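Local coordinates for protein dihydropyrimidinase (Dictyostelium discoideum, PDB 2FTW) that catalyses the reversible, zinc-dependent hydrolytic ring opening of 5,6-dihydrouracil and 5,6-dihydrothymine, the second step of reductive pyrimidine degradation, at residues Y244-V256 and M296-L310. Sequence-based numbering, arbitrary orientation. Where two conformers were deposited one is given.
Sequences YIVHVQSIGAADV and MGPPIRPDPRTKGVL
At the zinc end of the (beta-alpha)8-barrel of this amidohydrolase, the loop joining strand 243-245 to helix 251-262 carries the zinc ligand His247, and 296-310 wraps against it. Pro298, after a cis peptide bond, sets its CD over one face of the His247 imidazole, 3.2 Å from ND1 and from CE1. Gly297 O lies over the same face, toward the rim, and Val246 CG2 sits over the centre of the opposite one. An apolar CH2 group thus meets the ligand, whose NE2 shares a zinc ion with His191. Gln249 suits the extended Pro298-Pro299 pair, which has carbonyls but no N-H groups of its own. Its chain bends at chi2 (-90°), bringing NE2 to 3.0 Å from Pro298 O in a hydrogen bond that arrives from above the carbonyl plane, with Met296 SD and CE beside the same nitrogen. Gln249 O accepts a hydrogen bond from a water that in turn accepts from Arg301 N, and Arg301 CG lies 3.3 Å from Gln249 O; the guanidinium continues to salt bridges with Glu217 and Glu225. Farther on, helical segments 251-256 and 306-310 run nearly parallel, their axes 18° apart, the first capped by Ser250 OG, which accepts from Ala253 N. Between them Ile251 CG1 meets Val309 CG1 at 3.9 Å, and small Ala254 admits Leu310 CD2. A second water accepts from Ile251 N and donates to Thr306 OG1, whose own proton goes to Asp303 O, 2.6 Å from OG1.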
loop_
_atom_site.group_PDB
_atom_site.type_symbol
_atom_site.label_atom_id
_atom_site.label_comp_id
_atom_site.label_asym_id
_atom_site.label_seq_id
_atom_site.Cartn_x
_atom_site.Cartn_y
_atom_site.Cartn_z
ATOM N N TYR A 244 -8.246 -8.720 -19.418
ATOM C CA TYR A 244 -9.547 -8.624 -18.700
ATOM C C TYR A 244 -9.677 -9.819 -17.773
ATOM O O TYR A 244 -9.703 -10.958 -18.229
ATOM C CB TYR A 244 -10.678 -8.587 -19.734
ATOM C CG TYR A 244 -12.139 -8.485 -19.252
ATOM C CD1 TYR A 244 -12.804 -9.601 -18.742
ATOM C CD2 TYR A 244 -12.864 -7.299 -19.367
ATOM C CE1 TYR A 244 -14.148 -9.535 -18.320
ATOM C CE2 TYR A 244 -14.240 -7.222 -18.969
ATOM C CZ TYR A 244 -14.867 -8.353 -18.439
ATOM O OH TYR A 244 -16.213 -8.337 -18.034
ATOM N N ILE A 245 -9.710 -9.562 -16.470
ATOM C CA ILE A 245 -9.778 -10.622 -15.479
ATOM C C ILE A 245 -11.246 -10.963 -15.144
ATOM O O ILE A 245 -11.941 -10.184 -14.526
ATOM C CB ILE A 245 -9.036 -10.248 -14.176
ATOM C CG1 ILE A 245 -7.665 -9.598 -14.472
ATOM C CG2 ILE A 245 -8.879 -11.474 -13.321
ATOM C CD1 ILE A 245 -6.678 -10.498 -15.210
ATOM N N VAL A 246 -11.681 -12.144 -15.559
ATOM C CA VAL A 246 -13.065 -12.590 -15.374
ATOM C C VAL A 246 -13.254 -13.125 -13.959
ATOM O O VAL A 246 -12.288 -13.576 -13.325
ATOM C CB VAL A 246 -13.475 -13.692 -16.406
ATOM C CG1 VAL A 246 -13.122 -13.285 -17.831
ATOM C CG2 VAL A 246 -12.847 -15.029 -16.069
ATOM N N HIS A 247 -14.505 -13.123 -13.498
ATOM C CA HIS A 247 -14.858 -13.490 -12.118
ATOM C C HIS A 247 -13.751 -13.276 -11.068
ATOM O O HIS A 247 -13.223 -14.225 -10.483
ATOM C CB HIS A 247 -15.433 -14.911 -12.029
ATOM C CG HIS A 247 -14.650 -15.949 -12.770
ATOM N ND1 HIS A 247 -13.315 -16.190 -12.533
ATOM C CD2 HIS A 247 -15.033 -16.837 -13.717
ATOM C CE1 HIS A 247 -12.900 -17.162 -13.328
ATOM N NE2 HIS A 247 -13.925 -17.576 -14.052
ATOM N N VAL A 248 -13.436 -12.008 -10.828
ATOM C CA VAL A 248 -12.549 -11.627 -9.733
ATOM C C VAL A 248 -13.331 -11.835 -8.434
ATOM O O VAL A 248 -14.255 -11.082 -8.139
ATOM C CB VAL A 248 -12.085 -10.168 -9.887
ATOM C CG1 VAL A 248 -11.226 -9.727 -8.708
ATOM C CG2 VAL A 248 -11.315 -10.003 -11.189
ATOM N N GLN A 249 -12.973 -12.880 -7.683
ATOM C CA GLN A 249 -13.761 -13.330 -6.523
ATOM C C GLN A 249 -13.152 -12.929 -5.175
ATOM O O GLN A 249 -13.808 -13.062 -4.135
ATOM C CB GLN A 249 -13.904 -14.860 -6.550
ATOM C CG GLN A 249 -14.803 -15.420 -7.638
ATOM C CD GLN A 249 -16.237 -15.549 -7.199
ATOM O OE1 GLN A 249 -16.991 -14.577 -7.236
ATOM N NE2 GLN A 249 -16.619 -16.753 -6.746
ATOM N N SER A 250 -11.910 -12.443 -5.184
ATOM C CA SER A 250 -11.170 -12.249 -3.943
ATOM C C SER A 250 -10.540 -10.853 -3.744
ATOM O O SER A 250 -10.231 -10.139 -4.696
ATOM C CB SER A 250 -10.089 -13.331 -3.839
ATOM O OG SER A 250 -8.858 -12.919 -4.424
ATOM N N ILE A 251 -10.348 -10.503 -2.479
ATOM C CA ILE A 251 -9.665 -9.267 -2.074
ATOM C C ILE A 251 -8.266 -9.212 -2.676
ATOM O O ILE A 251 -7.877 -8.219 -3.292
ATOM C CB ILE A 251 -9.550 -9.162 -0.512
ATOM C CG1 ILE A 251 -10.912 -8.838 0.107
ATOM C CG2 ILE A 251 -8.521 -8.100 -0.093
ATOM C CD1 ILE A 251 -10.967 -8.935 1.619
ATOM N N GLY A 252 -7.513 -10.290 -2.469
ATOM C CA GLY A 252 -6.137 -10.390 -2.961
ATOM C C GLY A 252 -5.989 -10.114 -4.445
ATOM O O GLY A 252 -5.091 -9.379 -4.860
ATOM N N ALA A 253 -6.873 -10.712 -5.246
ATOM C CA ALA A 253 -6.845 -10.547 -6.695
ATOM C C ALA A 253 -7.279 -9.140 -7.080
ATOM O O ALA A 253 -6.715 -8.535 -7.997
ATOM C CB ALA A 253 -7.733 -11.599 -7.371
ATOM N N ALA A 254 -8.263 -8.602 -6.364
ATOM C CA ALA A 254 -8.692 -7.208 -6.574
ATOM C C ALA A 254 -7.572 -6.203 -6.284
ATOM O O ALA A 254 -7.370 -5.237 -7.054
ATOM C CB ALA A 254 -9.891 -6.901 -5.747
ATOM N N ASP A 255 -6.850 -6.444 -5.193
ATOM C CA ASP A 255 -5.686 -5.636 -4.808
ATOM C C ASP A 255 -4.596 -5.659 -5.859
ATOM O O ASP A 255 -3.987 -4.629 -6.133
ATOM C CB ASP A 255 -5.049 -6.145 -3.499
ATOM C CG ASP A 255 -5.924 -5.916 -2.251
ATOM O OD1 ASP A 255 -6.907 -5.126 -2.301
ATOM O OD2 ASP A 255 -5.606 -6.557 -1.211
ATOM N N VAL A 256 -4.296 -6.838 -6.396
ATOM C CA VAL A 256 -3.311 -6.957 -7.485
ATOM C C VAL A 256 -3.683 -6.090 -8.690
ATOM O O VAL A 256 -2.837 -5.391 -9.244
ATOM C CB VAL A 256 -3.116 -8.437 -7.934
ATOM C CG1 VAL A 256 -2.508 -8.514 -9.305
ATOM C CG2 VAL A 256 -2.259 -9.194 -6.932
ATOM N N MET A 296 -18.511 -23.173 -7.157
ATOM C CA MET A 296 -18.124 -22.677 -8.466
ATOM C C MET A 296 -16.620 -22.414 -8.402
ATOM O O MET A 296 -16.017 -22.552 -7.339
ATOM C CB MET A 296 -18.878 -21.391 -8.801
ATOM C CG MET A 296 -18.609 -20.218 -7.873
ATOM S SD MET A 296 -19.049 -18.638 -8.622
ATOM C CE MET A 296 -17.679 -18.350 -9.748
ATOM N N GLY A 297 -16.026 -22.020 -9.521
ATOM C CA GLY A 297 -14.587 -21.777 -9.575
ATOM C C GLY A 297 -14.266 -20.474 -10.278
ATOM O O GLY A 297 -14.779 -20.231 -11.375
ATOM N N PRO A 298 -13.436 -19.617 -9.650
ATOM C CA PRO A 298 -12.924 -19.758 -8.286
ATOM C C PRO A 298 -14.043 -19.775 -7.247
ATOM O O PRO A 298 -15.133 -19.267 -7.512
ATOM C CB PRO A 298 -12.038 -18.520 -8.091
ATOM C CG PRO A 298 -12.302 -17.630 -9.264
ATOM C CD PRO A 298 -12.890 -18.437 -10.339
ATOM N N PRO A 299 -13.780 -20.363 -6.068
ATOM C CA PRO A 299 -14.835 -20.396 -5.062
ATOM C C PRO A 299 -15.229 -19.011 -4.548
ATOM O O PRO A 299 -14.425 -18.068 -4.592
ATOM C CB PRO A 299 -14.229 -21.231 -3.917
ATOM C CG PRO A 299 -12.965 -21.817 -4.433
ATOM C CD PRO A 299 -12.537 -21.001 -5.605
ATOM N N ILE A 300 -16.472 -18.911 -4.078
ATOM C CA ILE A 300 -16.932 -17.767 -3.287
ATOM C C ILE A 300 -16.171 -17.785 -1.955
ATOM O O ILE A 300 -16.011 -18.842 -1.327
ATOM C CB ILE A 300 -18.481 -17.792 -3.046
ATOM C CG1 ILE A 300 -19.243 -17.881 -4.374
ATOM C CG2 ILE A 300 -18.920 -16.529 -2.325
ATOM C CD1 ILE A 300 -20.714 -18.344 -4.232
ATOM N N ARG A 301 -15.670 -16.626 -1.541
ATOM C CA ARG A 301 -14.671 -16.584 -0.478
ATOM C C ARG A 301 -15.323 -16.511 0.887
ATOM O O ARG A 301 -16.299 -15.781 1.056
ATOM C CB ARG A 301 -13.703 -15.409 -0.681
ATOM C CG ARG A 301 -12.940 -15.457 -2.024
ATOM C CD ARG A 301 -12.210 -16.780 -2.179
ATOM N NE ARG A 301 -11.469 -16.926 -3.422
ATOM C CZ ARG A 301 -10.813 -18.036 -3.766
ATOM N NH1 ARG A 301 -10.160 -18.089 -4.913
ATOM N NH2 ARG A 301 -10.809 -19.102 -2.957
ATOM N N PRO A 302 -14.806 -17.289 1.862
ATOM C CA PRO A 302 -15.373 -17.260 3.200
ATOM C C PRO A 302 -14.997 -16.035 4.031
ATOM O O PRO A 302 -15.687 -15.773 5.013
ATOM C CB PRO A 302 -14.854 -18.557 3.836
ATOM C CG PRO A 302 -13.597 -18.859 3.146
ATOM C CD PRO A 302 -13.716 -18.277 1.750
ATOM N N ASP A 303 -13.938 -15.297 3.664
ATOM C CA ASP A 303 -13.637 -14.003 4.316
ATOM C C ASP A 303 -14.848 -13.057 4.206
ATOM O O ASP A 303 -15.185 -12.641 3.101
ATOM C CB ASP A 303 -12.395 -13.333 3.697
ATOM C CG ASP A 303 -12.099 -11.952 4.296
ATOM O OD1 ASP A 303 -12.949 -11.405 5.039
ATOM O OD2 ASP A 303 -11.012 -11.391 4.017
ATOM N N PRO A 304 -15.475 -12.695 5.355
ATOM C CA PRO A 304 -16.691 -11.869 5.403
ATOM C C PRO A 304 -16.567 -10.465 4.812
ATOM O O PRO A 304 -17.563 -9.915 4.323
ATOM C CB PRO A 304 -16.986 -11.759 6.906
ATOM C CG PRO A 304 -16.258 -12.904 7.530
ATOM C CD PRO A 304 -15.025 -13.052 6.721
ATOM N N ARG A 305 -15.371 -9.877 4.862
ATOM C CA ARG A 305 -15.245 -8.511 4.351
ATOM C C ARG A 305 -15.112 -8.460 2.816
ATOM O O ARG A 305 -15.075 -7.378 2.227
ATOM C CB ARG A 305 -14.145 -7.731 5.088
ATOM C CG ARG A 305 -12.726 -8.215 4.899
ATOM C CD ARG A 305 -11.784 -7.459 5.822
ATOM N NE ARG A 305 -11.868 -6.013 5.625
ATOM C CZ ARG A 305 -11.248 -5.339 4.660
ATOM N NH1 ARG A 305 -10.480 -5.964 3.777
ATOM N NH2 ARG A 305 -11.408 -4.024 4.573
ATOM N N THR A 306 -15.129 -9.625 2.178
ATOM C CA THR A 306 -14.901 -9.737 0.752
ATOM C C THR A 306 -15.838 -8.938 -0.155
ATOM O O THR A 306 -15.379 -8.186 -1.017
ATOM C CB THR A 306 -14.937 -11.209 0.299
ATOM O OG1 THR A 306 -13.874 -11.922 0.924
ATOM C CG2 THR A 306 -14.777 -11.316 -1.211
ATOM N N LYS A 307 -17.146 -9.110 0.021
ATOM C CA LYS A 307 -18.082 -8.507 -0.926
ATOM C C LYS A 307 -18.120 -6.990 -0.842
ATOM O O LYS A 307 -18.302 -6.316 -1.864
ATOM C CB LYS A 307 -19.489 -9.122 -0.797
ATOM C CG LYS A 307 -20.334 -8.666 0.347
ATOM C CD LYS A 307 -21.596 -9.541 0.412
ATOM C CE LYS A 307 -22.508 -9.132 1.562
ATOM N NZ LYS A 307 -23.812 -9.868 1.504
ATOM N N GLY A 308 -17.946 -6.456 0.364
ATOM C CA GLY A 308 -17.863 -5.014 0.576
ATOM C C GLY A 308 -16.644 -4.408 -0.103
ATOM O O GLY A 308 -16.728 -3.331 -0.700
ATOM N N VAL A 309 -15.513 -5.095 -0.014
ATOM C CA VAL A 309 -14.259 -4.629 -0.626
ATOM C C VAL A 309 -14.315 -4.711 -2.146
ATOM O O VAL A 309 -13.828 -3.822 -2.825
ATOM C CB VAL A 309 -13.042 -5.432 -0.094
ATOM C CG1 VAL A 309 -11.760 -5.134 -0.896
ATOM C CG2 VAL A 309 -12.813 -5.124 1.373
ATOM N N LEU A 310 -14.906 -5.779 -2.670
ATOM C CA LEU A 310 -15.162 -5.890 -4.105
ATOM C C LEU A 310 -16.019 -4.709 -4.617
ATOM O O LEU A 310 -15.738 -4.167 -5.696
ATOM C CB LEU A 310 -15.814 -7.237 -4.448
ATOM C CG LEU A 310 -14.921 -8.485 -4.323
ATOM C CD1 LEU A 310 -15.683 -9.711 -4.771
ATOM C CD2 LEU A 310 -13.606 -8.380 -5.125
HETATM O O HOH W 1 -16.041 -14.232 -3.359
HETATM O O HOH W 2 -11.267 -12.546 -0.665
#